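Local coordinates for SCO1/SenC family lipoprotein (Bacillus anthracis, PDB 4HDE) that probably takes part in copper delivery or thiol-disulfide exchange during cytochrome c oxidase assembly, at residues V36-M40 and F114-F119; V69-S75 and S98-T104; P50-N54 and F89-F93; T18-G22 and P83-K87. All blocks are in the same frame, centred on the assembly; numbering follows the deposited sequence. Where two conformers were deposited one is given.

From the N terminus, the hairpin turn at 18-22 comes first; it meets helix 83-90 in interaction 4 and closes a long loop. Strand 35-40 follows later, and helix 108-119 packs on it in interaction 1. Within that second loop lie both interaction 3, where helix 48-64 meets the end of helix 83-90, and interaction 2, which pairs strands 70-75 and 100-103. Interactions 2 and 3 cross, since their segments alternate, and interaction 4 crosses all the others. Together they tie one helix to one face of the central sheet, two parallel strands of that sheet to each other, two helices to each other against the opposite face, and the N-terminal hairpin to the crossover helix beside edge strand 100-103.

Interaction 1 (V36-M40 and F114-F119)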
loop_
_atom_site.group_PDB
_atom_site.type_symbol
_atom_site.label_atom_id
_atom_site.label_comp_id
_atom_site.label_asym_id
_atom_site.label_seq_id
_atom_site.Cartn_x
_atom_site.Cartn_y
_atom_site.Cartn_z
ATOM N N VAL A 36 -2.074 -2.255 5.483
ATOM C CA VAL A 36 -1.114 -2.856 4.574
ATOM C C VAL A 36 -0.853 -1.876 3.447
ATOM O O VAL A 36 -1.791 -1.336 2.861
ATOM C CB VAL A 36 -1.659 -4.159 3.987
ATOM C CG1 VAL A 36 -0.634 -4.809 3.079
ATOM C CG2 VAL A 36 -2.048 -5.115 5.107
ATOM N N ALA A 37 0.423 -1.639 3.160
ATOM C CA ALA A 37 0.827 -0.678 2.131
ATOM C C ALA A 37 1.557 -1.354 0.966
ATOM O O ALA A 37 2.321 -2.312 1.156
ATOM C CB ALA A 37 1.717 0.385 2.735
ATOM N N ASP A 38 1.317 -0.846 -0.242
ATOM C CA ASP A 38 2.200 -1.119 -1.362
ATOM C C ASP A 38 2.428 0.143 -2.201
ATOM O O ASP A 38 1.803 1.181 -1.958
ATOM C CB ASP A 38 1.723 -2.329 -2.190
ATOM C CG ASP A 38 0.480 -2.049 -3.019
ATOM O OD1 ASP A 38 -0.190 -1.023 -2.811
ATOM O OD2 ASP A 38 0.145 -2.898 -3.894
ATOM N N PHE A 39 3.336 0.028 -3.167
ATOM C CA PHE A 39 3.691 1.098 -4.103
ATOM C C PHE A 39 3.425 0.602 -5.516
ATOM O O PHE A 39 3.790 -0.520 -5.855
ATOM C CB PHE A 39 5.163 1.480 -3.935
ATOM C CG PHE A 39 5.453 2.177 -2.639
ATOM C CD1 PHE A 39 5.492 3.560 -2.582
ATOM C CD2 PHE A 39 5.673 1.458 -1.471
ATOM C CE1 PHE A 39 5.749 4.221 -1.385
ATOM C CE2 PHE A 39 5.930 2.118 -0.270
ATOM C CZ PHE A 39 5.964 3.502 -0.232
HETATM N N MSE A 40 2.802 1.433 -6.338
HETATM C CA MSE A 40 2.420 1.027 -7.686
HETATM C C MSE A 40 2.176 2.241 -8.567
HETATM O O MSE A 40 2.299 3.375 -8.123
HETATM C CB MSE A 40 1.158 0.173 -7.634
HETATM C CG MSE A 40 0.045 0.784 -6.796
HETATM SE SE MSE A 40 -1.714 0.486 -7.558
HETATM C CE MSE A 40 -1.686 1.872 -8.921
ATOM N N PHE A 114 9.886 9.764 0.319
ATOM C CA PHE A 114 8.999 9.067 1.247
ATOM C C PHE A 114 9.267 7.563 1.213
ATOM O O PHE A 114 9.382 6.915 2.252
ATOM C CB PHE A 114 7.547 9.387 0.867
ATOM C CG PHE A 114 6.510 8.704 1.724
ATOM C CD1 PHE A 114 6.086 9.277 2.914
ATOM C CD2 PHE A 114 5.929 7.515 1.322
ATOM C CE1 PHE A 114 5.109 8.660 3.690
ATOM C CE2 PHE A 114 4.950 6.898 2.091
ATOM C CZ PHE A 114 4.548 7.474 3.280
ATOM N N SER A 115 9.372 7.006 0.014
ATOM C CA SER A 115 9.657 5.582 -0.134
ATOM C C SER A 115 11.037 5.211 0.431
ATOM O O SER A 115 11.186 4.187 1.110
ATOM C CB SER A 115 9.539 5.184 -1.606
ATOM O OG SER A 115 9.774 3.796 -1.792
ATOM N N LYS A 116 12.033 6.058 0.177
ATOM C CA LYS A 116 13.385 5.838 0.683
ATOM C C LYS A 116 13.432 5.864 2.210
ATOM O O LYS A 116 14.014 4.980 2.840
ATOM C CB LYS A 116 14.342 6.899 0.121
ATOM C CG LYS A 116 15.699 6.973 0.811
ATOM C CD LYS A 116 16.609 8.036 0.182
ATOM C CE LYS A 116 16.189 9.458 0.552
ATOM N NZ LYS A 116 16.660 9.883 1.908
ATOM N N ASP A 117 12.818 6.883 2.802
ATOM C CA ASP A 117 13.002 7.154 4.220
ATOM C C ASP A 117 12.126 6.300 5.118
ATOM O O ASP A 117 12.493 6.018 6.263
ATOM C CB ASP A 117 12.764 8.638 4.512
ATOM C CG ASP A 117 13.926 9.506 4.077
ATOM O OD1 ASP A 117 14.960 8.940 3.668
ATOM O OD2 ASP A 117 13.814 10.748 4.158
ATOM N N ASN A 118 10.978 5.886 4.604
ATOM C CA ASN A 118 10.013 5.143 5.411
ATOM C C ASN A 118 9.944 3.658 5.098
ATOM O O ASN A 118 9.678 2.843 5.979
ATOM C CB ASN A 118 8.638 5.770 5.273
ATOM C CG ASN A 118 8.613 7.190 5.772
ATOM O OD1 ASN A 118 8.583 7.431 6.977
ATOM N ND2 ASN A 118 8.666 8.144 4.849
ATOM N N PHE A 119 10.179 3.304 3.842
ATOM C CA PHE A 119 10.038 1.920 3.419
ATOM C C PHE A 119 11.314 1.324 2.830
ATOM O O PHE A 119 11.282 0.208 2.309
ATOM C CB PHE A 119 8.866 1.781 2.450
ATOM C CG PHE A 119 7.533 2.055 3.086
ATOM C CD1 PHE A 119 6.812 1.028 3.686
ATOM C CD2 PHE A 119 7.006 3.335 3.107
ATOM C CE1 PHE A 119 5.598 1.274 4.285
ATOM C CE2 PHE A 119 5.796 3.592 3.706
ATOM C CZ PHE A 119 5.081 2.554 4.291
#
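Phe39 of strand 36-40 reaches across to Ser115 and Phe119 of helix 114-119, whose axis lies 11.5 Å from that of the strand and runs roughly antiparallel to it, at 149°. The backbones stay well apart, with the CA atoms of Phe39 and Ser115 8.5 Å from each other, and large side chains bridge the gap. The Phe39 ring presents its edge to the face of Phe119 in a T-shaped pair, centroids 5.2 Å apart and planes at 74°. Phe39 CZ touches Phe119 CD2 at 3.5 Å, while CE2 sits over the Phe119 ring toward its rim. Both phenylalanines have CG anti to the carbonyl carbon (chi1 -69° for Phe39), which sends each ring into the space between strand and helix. Ser115 OG lies over one face of Phe39, and Ser115 CB is 3.9 Å from Phe39 CE1; the hydroxyl is bonded to the backbone O of Ser121. Phe114 adds its ring edge, CE2 being 4.2 Å from Phe39 CZ. Farther back along the strand, Ala37 CB meets Phe119 CE1 at 4.3 Å. All five touching residues are buried, and the contact is mainly aromatic. It joins a central strand of the thioredoxin-type sheet to helix 108-119, with Phe74 of neighbouring strand 70-75 and Tyr138 of strand 136-140 extending the aromatic cluster, while Asp38 turns to the opposite face, toward helix 48-64.

Interaction 2 (V69-S75 and S98-T104)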
loop_
_atom_site.group_PDB
_atom_site.type_symbol
_atom_site.label_atom_id
_atom_site.label_comp_id
_atom_site.label_asym_id
_atom_site.label_seq_id
_atom_site.Cartn_x
_atom_site.Cartn_y
_atom_site.Cartn_z
ATOM N N VAL A 69 -9.049 -4.229 8.809
ATOM C CA VAL A 69 -7.774 -3.668 8.390
ATOM C C VAL A 69 -7.995 -2.699 7.230
ATOM O O VAL A 69 -9.054 -2.692 6.604
ATOM C CB VAL A 69 -6.800 -4.777 7.963
ATOM C CG1 VAL A 69 -6.545 -5.736 9.133
ATOM C CG2 VAL A 69 -7.358 -5.533 6.771
ATOM N N GLN A 70 -6.975 -1.887 6.954
ATOM C CA GLN A 70 -6.998 -0.938 5.840
ATOM C C GLN A 70 -5.928 -1.293 4.821
ATOM O O GLN A 70 -4.902 -1.885 5.150
ATOM C CB GLN A 70 -6.721 0.481 6.343
ATOM C CG GLN A 70 -7.768 1.001 7.308
ATOM C CD GLN A 70 -9.101 1.256 6.643
ATOM O OE1 GLN A 70 -9.171 1.811 5.540
ATOM N NE2 GLN A 70 -10.179 0.869 7.318
ATOM N N PHE A 71 -6.183 -0.912 3.573
ATOM C CA PHE A 71 -5.232 -1.089 2.486
ATOM C C PHE A 71 -4.912 0.255 1.883
ATOM O O PHE A 71 -5.802 1.090 1.704
ATOM C CB PHE A 71 -5.803 -2.048 1.441
ATOM C CG PHE A 71 -5.997 -3.439 1.975
ATOM C CD1 PHE A 71 -4.956 -4.338 1.957
ATOM C CD2 PHE A 71 -7.196 -3.812 2.560
ATOM C CE1 PHE A 71 -5.119 -5.614 2.489
ATOM C CE2 PHE A 71 -7.361 -5.076 3.088
ATOM C CZ PHE A 71 -6.325 -5.966 3.057
ATOM N N VAL A 72 -3.631 0.460 1.598
ATOM C CA VAL A 72 -3.162 1.720 1.035
ATOM C C VAL A 72 -2.176 1.430 -0.077
ATOM O O VAL A 72 -1.215 0.692 0.117
ATOM C CB VAL A 72 -2.481 2.598 2.108
ATOM C CG1 VAL A 72 -1.908 3.883 1.499
ATOM C CG2 VAL A 72 -3.462 2.923 3.231
ATOM N N SER A 73 -2.428 2.016 -1.244
ATOM C CA SER A 73 -1.500 1.927 -2.371
ATOM C C SER A 73 -1.004 3.323 -2.711
ATOM O O SER A 73 -1.804 4.198 -3.037
ATOM C CB SER A 73 -2.194 1.343 -3.603
ATOM O OG SER A 73 -2.693 0.030 -3.342
ATOM N N PHE A 74 0.304 3.534 -2.653
ATOM C CA PHE A 74 0.884 4.831 -2.996
ATOM C C PHE A 74 1.275 4.831 -4.462
ATOM O O PHE A 74 2.014 3.937 -4.887
ATOM C CB PHE A 74 2.155 5.114 -2.185
ATOM C CG PHE A 74 1.952 5.153 -0.695
ATOM C CD1 PHE A 74 1.521 6.316 -0.073
ATOM C CD2 PHE A 74 2.241 4.046 0.088
ATOM C CE1 PHE A 74 1.345 6.368 1.297
ATOM C CE2 PHE A 74 2.064 4.092 1.475
ATOM C CZ PHE A 74 1.622 5.263 2.072
ATOM N N SER A 75 0.850 5.836 -5.226
ATOM C CA SER A 75 1.328 5.957 -6.599
ATOM C C SER A 75 2.768 6.455 -6.641
ATOM O O SER A 75 3.129 7.448 -5.989
ATOM C CB SER A 75 0.458 6.902 -7.428
ATOM O OG SER A 75 1.051 7.104 -8.712
ATOM N N SER A 98 -14.142 0.577 0.532
ATOM C CA SER A 98 -14.439 1.164 1.832
ATOM C C SER A 98 -13.191 1.204 2.718
ATOM O O SER A 98 -13.034 2.104 3.544
ATOM C CB SER A 98 -15.560 0.400 2.537
ATOM O OG SER A 98 -15.148 -0.914 2.856
ATOM N N ASN A 99 -12.305 0.228 2.545
ATOM C CA ASN A 99 -11.066 0.172 3.317
ATOM C C ASN A 99 -9.824 0.127 2.428
ATOM O O ASN A 99 -8.813 -0.444 2.812
ATOM C CB ASN A 99 -11.065 -1.026 4.271
ATOM C CG ASN A 99 -11.030 -2.360 3.535
ATOM O OD1 ASN A 99 -11.462 -2.458 2.385
ATOM N ND2 ASN A 99 -10.516 -3.389 4.192
ATOM N N TRP A 100 -9.903 0.702 1.231
ATOM C CA TRP A 100 -8.741 0.712 0.341
ATOM C C TRP A 100 -8.622 2.091 -0.288
ATOM O O TRP A 100 -9.504 2.523 -1.040
ATOM C CB TRP A 100 -8.886 -0.347 -0.755
ATOM C CG TRP A 100 -7.625 -0.690 -1.523
ATOM C CD1 TRP A 100 -6.464 0.037 -1.617
ATOM C CD2 TRP A 100 -7.423 -1.866 -2.300
ATOM N NE1 TRP A 100 -5.556 -0.627 -2.419
ATOM C CE2 TRP A 100 -6.125 -1.801 -2.843
ATOM C CE3 TRP A 100 -8.218 -2.982 -2.587
ATOM C CZ2 TRP A 100 -5.611 -2.797 -3.664
ATOM C CZ3 TRP A 100 -7.701 -3.974 -3.398
ATOM C CH2 TRP A 100 -6.410 -3.875 -3.926
ATOM N N ASN A 101 -7.539 2.785 0.050
ATOM C CA ASN A 101 -7.271 4.110 -0.491
ATOM C C ASN A 101 -6.007 4.099 -1.322
ATOM O O ASN A 101 -4.979 3.574 -0.894
ATOM C CB ASN A 101 -7.164 5.128 0.643
ATOM C CG ASN A 101 -8.495 5.438 1.247
ATOM O OD1 ASN A 101 -9.205 6.327 0.774
ATOM N ND2 ASN A 101 -8.874 4.688 2.281
ATOM N N LEU A 102 -6.104 4.631 -2.536
ATOM C CA LEU A 102 -4.957 4.764 -3.431
ATOM C C LEU A 102 -4.604 6.240 -3.434
ATOM O O LEU A 102 -5.485 7.088 -3.593
ATOM C CB LEU A 102 -5.297 4.259 -4.838
ATOM C CG LEU A 102 -5.636 2.770 -4.916
ATOM C CD1 LEU A 102 -7.115 2.502 -4.638
ATOM C CD2 LEU A 102 -5.265 2.248 -6.281
ATOM N N LEU A 103 -3.327 6.548 -3.233
ATOM C CA LEU A 103 -2.901 7.905 -2.906
ATOM C C LEU A 103 -1.998 8.526 -3.969
ATOM O O LEU A 103 -1.230 7.843 -4.655
ATOM C CB LEU A 103 -2.198 7.920 -1.543
ATOM C CG LEU A 103 -2.991 7.331 -0.371
ATOM C CD1 LEU A 103 -2.212 7.452 0.939
ATOM C CD2 LEU A 103 -4.354 7.991 -0.242
ATOM N N THR A 104 -2.092 9.847 -4.071
ATOM C CA THR A 104 -1.321 10.616 -5.030
ATOM C C THR A 104 -1.379 12.081 -4.607
ATOM O O THR A 104 -1.722 12.384 -3.457
ATOM C CB THR A 104 -1.864 10.408 -6.457
ATOM O OG1 THR A 104 -0.937 10.967 -7.392
ATOM C CG2 THR A 104 -3.230 11.037 -6.640
HETATM O O HOH W 1 -7.291 2.658 3.553
HETATM O O HOH W 2 -12.920 1.541 6.353
#
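Val72 and Phe74 meet Leu103 on one face of two paired parallel strands, the strands of a beta-alpha-beta unit whose connection is helix 83-90. Leu103 CD1 touches both Val72 CG1, at 3.6 Å, and Phe74 CE1, at 3.7 Å, while Val72 CG1 lies over a face of the Phe74 ring. On the other face Phe71 CB sits over the five-membered ring of Trp100, 3.8 Å from its centroid and 16° off the normal, a CH-pi contact; the two aromatic rings meet obliquely. With CG anti to the backbone N (chi1 -165°), the indole stands out from the sheet with its NE1 edge turned to Ser73 OG, which lies in the ring plane. That OG is also bonded to Asp38 OD1 of strand 35-40, which fixes the hydroxyl between two partners. Between the faces, backbone bonds alternate from Phe71 N to Asn99 O through to Ser75 N and Leu103 O, and the axes diverge by 12°. At the polar end the Asn99 amide continues the pairing, ND2 giving a bond to Val69 O at 2.9 Å, while Gln70 folds back so that OE1 lies 3.3 Å from Asn99 CA. One water links Gln70 NE2 to Ser98 O. Asn101 OD1 is bonded to Asn19 ND2. Another water, on the Val72 and Leu103 face, donates to both Gln70 OE1 and Phe71 O and accepts from Asn101 ND2 at 2.9 Å.

Interaction 3 (P50-N54 and F89-F93); sequences PMTAN and FIQKF
Thr52 of helix 48-64 fills the tight part of this contact, set among Phe89 and Ile90 of helix 83-90 and Phe93 just beyond them. Its methyl CG2 lies over one face of Phe93, 3.8 Å from the ring centroid and 25° off the normal, a CH-pi contact, and also touches Ile90 CD1 at 3.8 Å. With OG1 beside the backbone N (chi1 -57°), CG2 is directed at Phe93 while OG1 meets the edge of Phe89, 3.4 Å from CE2 and near the ring plane. Phe93 CE2 in turn rests over the face of Phe89. Toward solvent the contact loosens. Exposed Ala53 meets Phe93 CD1 with its backbone N at 3.8 Å and with CB at 4.2 Å, and Lys92 CB lies over the Phe93 face opposite the threonine methyl. Trp100 lies against Thr52 and Ile90 on the inner side. The Thr52 hydroxyl is bonded to the backbone O of Cys48, which probably belongs to the CXXXC motif that binds copper in SCO relatives. That bond satisfies OG1 within its own helix; across the contact the segments meet through methyl and ring groups, the oxygen facing the probably slightly positive hydrogen rim of Phe89.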
loop_
_atom_site.group_PDB
_atom_site.type_symbol
_atom_site.label_atom_id
_atom_site.label_comp_id
_atom_site.label_asym_id
_atom_site.label_seq_id
_atom_site.Cartn_x
_atom_site.Cartn_y
_atom_site.Cartn_z
ATOM N N PRO A 50 -0.905 -7.475 -11.342
ATOM C CA PRO A 50 -0.955 -8.669 -10.478
ATOM C C PRO A 50 -0.760 -8.355 -8.992
ATOM O O PRO A 50 -1.397 -9.002 -8.170
ATOM C CB PRO A 50 0.169 -9.561 -11.005
ATOM C CG PRO A 50 0.947 -8.733 -11.968
ATOM C CD PRO A 50 0.074 -7.604 -12.436
HETATM N N MSE A 51 0.076 -7.381 -8.645
HETATM C CA MSE A 51 0.199 -6.959 -7.248
HETATM C C MSE A 51 -1.152 -6.540 -6.694
HETATM O O MSE A 51 -1.504 -6.862 -5.551
HETATM C CB MSE A 51 1.157 -5.768 -7.112
HETATM C CG MSE A 51 2.626 -6.095 -7.231
HETATM SE SE MSE A 51 3.755 -4.508 -7.133
HETATM C CE MSE A 51 3.323 -3.991 -5.320
ATOM N N THR A 52 -1.884 -5.762 -7.481
ATOM C CA THR A 52 -3.157 -5.247 -7.029
ATOM C C THR A 52 -4.174 -6.378 -6.907
ATOM O O THR A 52 -4.960 -6.403 -5.956
ATOM C CB THR A 52 -3.649 -4.124 -7.945
ATOM O OG1 THR A 52 -2.649 -3.088 -7.991
ATOM C CG2 THR A 52 -4.934 -3.535 -7.409
ATOM N N ALA A 53 -4.151 -7.334 -7.834
ATOM C CA ALA A 53 -5.008 -8.508 -7.693
ATOM C C ALA A 53 -4.654 -9.291 -6.425
ATOM O O ALA A 53 -5.539 -9.840 -5.747
ATOM C CB ALA A 53 -4.898 -9.392 -8.911
ATOM N N ASN A 54 -3.366 -9.367 -6.106
ATOM C CA ASN A 54 -2.946 -10.065 -4.892
ATOM C C ASN A 54 -3.417 -9.325 -3.640
ATOM O O ASN A 54 -3.883 -9.932 -2.671
ATOM C CB ASN A 54 -1.431 -10.258 -4.868
ATOM C CG ASN A 54 -0.942 -11.176 -5.965
ATOM O OD1 ASN A 54 -1.704 -11.956 -6.535
ATOM N ND2 ASN A 54 0.345 -11.087 -6.273
ATOM N N PHE A 89 -8.509 2.681 -12.167
ATOM C CA PHE A 89 -7.611 1.544 -12.015
ATOM C C PHE A 89 -8.156 0.528 -11.013
ATOM O O PHE A 89 -8.264 -0.661 -11.326
ATOM C CB PHE A 89 -6.216 2.026 -11.595
ATOM C CG PHE A 89 -5.217 0.910 -11.363
ATOM C CD1 PHE A 89 -4.507 0.370 -12.419
ATOM C CD2 PHE A 89 -4.984 0.423 -10.084
ATOM C CE1 PHE A 89 -3.587 -0.647 -12.208
ATOM C CE2 PHE A 89 -4.065 -0.591 -9.872
ATOM C CZ PHE A 89 -3.373 -1.120 -10.930
ATOM N N ILE A 90 -8.520 0.986 -9.821
ATOM C CA ILE A 90 -8.893 0.048 -8.760
ATOM C C ILE A 90 -10.207 -0.685 -9.047
ATOM O O ILE A 90 -10.405 -1.819 -8.604
ATOM C CB ILE A 90 -8.919 0.727 -7.364
ATOM C CG1 ILE A 90 -8.986 -0.316 -6.236
ATOM C CG2 ILE A 90 -10.074 1.689 -7.244
ATOM C CD1 ILE A 90 -7.825 -1.299 -6.224
ATOM N N GLN A 91 -11.083 -0.060 -9.826
ATOM C CA GLN A 91 -12.386 -0.659 -10.098
ATOM C C GLN A 91 -12.289 -2.009 -10.816
ATOM O O GLN A 91 -13.204 -2.825 -10.720
ATOM C CB GLN A 91 -13.302 0.316 -10.847
ATOM C CG GLN A 91 -13.730 1.513 -9.995
ATOM C CD GLN A 91 -14.635 2.481 -10.733
ATOM O OE1 GLN A 91 -14.703 2.473 -11.961
ATOM N NE2 GLN A 91 -15.340 3.322 -9.981
ATOM N N LYS A 92 -11.178 -2.264 -11.490
ATOM C CA LYS A 92 -11.014 -3.539 -12.171
ATOM C C LYS A 92 -10.852 -4.691 -11.186
ATOM O O LYS A 92 -11.301 -5.814 -11.435
ATOM C CB LYS A 92 -9.803 -3.487 -13.099
ATOM C CG LYS A 92 -9.485 -4.825 -13.741
ATOM C CD LYS A 92 -8.468 -4.681 -14.862
ATOM C CE LYS A 92 -8.196 -6.030 -15.503
ATOM N NZ LYS A 92 -7.954 -5.929 -16.966
ATOM N N PHE A 93 -10.216 -4.398 -10.059
ATOM C CA PHE A 93 -9.708 -5.433 -9.160
ATOM C C PHE A 93 -10.586 -5.770 -7.976
ATOM O O PHE A 93 -10.464 -6.853 -7.413
ATOM C CB PHE A 93 -8.331 -5.023 -8.651
ATOM C CG PHE A 93 -7.334 -4.818 -9.747
ATOM C CD1 PHE A 93 -6.662 -5.888 -10.316
ATOM C CD2 PHE A 93 -7.091 -3.545 -10.238
ATOM C CE1 PHE A 93 -5.747 -5.679 -11.343
ATOM C CE2 PHE A 93 -6.185 -3.335 -11.257
ATOM C CZ PHE A 93 -5.512 -4.401 -11.813
#

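Interaction 4 (T18-G22 and P83-K87)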
loop_
_atom_site.group_PDB
_atom_site.type_symbol
_atom_site.label_atom_id
_atom_site.label_comp_id
_atom_site.label_asym_id
_atom_site.label_seq_id
_atom_site.Cartn_x
_atom_site.Cartn_y
_atom_site.Cartn_z
ATOM N N THR A 18 -3.642 12.580 -1.105
ATOM C CA THR A 18 -4.987 12.650 -1.664
ATOM C C THR A 18 -5.382 11.281 -2.208
ATOM O O THR A 18 -4.585 10.630 -2.881
ATOM C CB THR A 18 -5.055 13.697 -2.792
ATOM O OG1 THR A 18 -4.670 14.978 -2.275
ATOM C CG2 THR A 18 -6.463 13.791 -3.355
ATOM N N ASN A 19 -6.607 10.840 -1.925
ATOM C CA ASN A 19 -7.065 9.536 -2.404
ATOM C C ASN A 19 -7.765 9.581 -3.761
ATOM O O ASN A 19 -7.816 10.631 -4.413
ATOM C CB ASN A 19 -7.918 8.814 -1.345
ATOM C CG ASN A 19 -9.294 9.428 -1.169
ATOM O OD1 ASN A 19 -9.720 10.301 -1.929
ATOM N ND2 ASN A 19 -10.010 8.950 -0.170
ATOM N N GLN A 20 -8.318 8.445 -4.167
ATOM C CA GLN A 20 -8.869 8.284 -5.502
ATOM C C GLN A 20 -10.184 9.040 -5.674
ATOM O O GLN A 20 -10.710 9.127 -6.771
ATOM C CB GLN A 20 -9.045 6.796 -5.840
ATOM C CG GLN A 20 -10.132 6.054 -5.056
ATOM C CD GLN A 20 -9.601 5.355 -3.821
ATOM O OE1 GLN A 20 -8.619 5.775 -3.229
ATOM N NE2 GLN A 20 -10.261 4.276 -3.426
ATOM N N ASP A 21 -10.700 9.576 -4.571
ATOM C CA ASP A 21 -11.882 10.433 -4.592
ATOM C C ASP A 21 -11.530 11.913 -4.430
ATOM O O ASP A 21 -12.421 12.757 -4.290
ATOM C CB ASP A 21 -12.879 10.007 -3.513
ATOM C CG ASP A 21 -13.466 8.632 -3.771
ATOM O OD1 ASP A 21 -13.689 8.292 -4.952
ATOM O OD2 ASP A 21 -13.705 7.891 -2.794
ATOM N N GLY A 22 -10.242 12.237 -4.472
ATOM C CA GLY A 22 -9.801 13.613 -4.355
ATOM C C GLY A 22 -9.944 14.162 -2.946
ATOM O O GLY A 22 -10.061 15.377 -2.759
ATOM N N PRO A 83 -6.283 11.464 -9.111
ATOM C CA PRO A 83 -7.327 10.647 -8.484
ATOM C C PRO A 83 -8.197 9.865 -9.480
ATOM O O PRO A 83 -8.467 8.682 -9.230
ATOM C CB PRO A 83 -8.146 11.682 -7.710
ATOM C CG PRO A 83 -7.111 12.695 -7.291
ATOM C CD PRO A 83 -6.167 12.791 -8.471
ATOM N N GLU A 84 -8.625 10.482 -10.576
ATOM C CA GLU A 84 -9.491 9.767 -11.509
ATOM C C GLU A 84 -8.799 8.530 -12.106
ATOM O O GLU A 84 -9.440 7.509 -12.344
ATOM C CB GLU A 84 -10.015 10.703 -12.601
ATOM C CG GLU A 84 -8.938 11.252 -13.507
ATOM C CD GLU A 84 -9.451 12.333 -14.440
ATOM O OE1 GLU A 84 -10.664 12.639 -14.409
ATOM O OE2 GLU A 84 -8.635 12.886 -15.205
ATOM N N ASN A 85 -7.499 8.632 -12.355
ATOM C CA ASN A 85 -6.732 7.499 -12.839
ATOM C C ASN A 85 -6.746 6.366 -11.832
ATOM O O ASN A 85 -6.932 5.206 -12.204
ATOM C CB ASN A 85 -5.289 7.904 -13.136
ATOM C CG ASN A 85 -5.195 9.045 -14.122
ATOM O OD1 ASN A 85 -5.224 10.215 -13.743
ATOM N ND2 ASN A 85 -5.074 8.710 -15.399
ATOM N N LEU A 86 -6.559 6.697 -10.561
ATOM C CA LEU A 86 -6.520 5.669 -9.520
ATOM C C LEU A 86 -7.887 5.024 -9.309
ATOM O O LEU A 86 -7.988 3.811 -9.082
ATOM C CB LEU A 86 -6.009 6.254 -8.209
ATOM C CG LEU A 86 -4.543 6.688 -8.282
ATOM C CD1 LEU A 86 -4.170 7.426 -7.006
ATOM C CD2 LEU A 86 -3.630 5.498 -8.498
ATOM N N LYS A 87 -8.938 5.829 -9.391
ATOM C CA LYS A 87 -10.290 5.320 -9.217
ATOM C C LYS A 87 -10.639 4.341 -10.340
ATOM O O LYS A 87 -11.193 3.259 -10.096
ATOM C CB LYS A 87 -11.284 6.478 -9.171
ATOM C CG LYS A 87 -12.705 6.081 -8.768
ATOM C CD LYS A 87 -13.564 7.307 -8.514
ATOM C CE LYS A 87 -14.927 6.931 -7.974
ATOM N NZ LYS A 87 -14.811 6.320 -6.625
#
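Pro83 and Lys87, on the first turns of helix 83-90, pack against Asn19, Gln20 and Asp21 in the type I turn of the hairpin between strands 16-18 and 24-26. The proline ring lies on the turn backbone, its CB 3.5 Å from Asn19 O and 3.9 Å from Gly22 N. Gln20 occupies the middle: its CB rests against Leu86 CB at 3.9 Å, and its backbone O faces the aliphatic start of Lys87, 3.6 Å from CB. Lys87 runs extended past that carbonyl and bends only at its last torsion (chi4 66°), which carries NZ to the carboxylate of Asp21. This salt bridge stands at the exposed rim, whereas Gln20 and Leu86 are buried.

In the next shell, Asn19 shapes the turn. Its OD1 accepts from Asp21 N, an Asx turn in which the donor stands above the carbonyl plane, and also from Lys23 N; its backbone O accepts from Gly22 N, and its ND2 is bonded to Asn101 OD1. Gln20 bends away from the helix with CG between the backbone N and the carbonyl carbon (chi1 69°). Its amide thereby docks on the edge of strand 100-103, OE1 taking Leu102 N and NE2 giving to Trp100 O, and Thr18 pairs by backbone with Thr104. The hairpin is thus fixed to both the strand edge and the helix. At the outer end Lys87 NZ meets the syn lone pair of Asp21 OD1 at 2.8 Å.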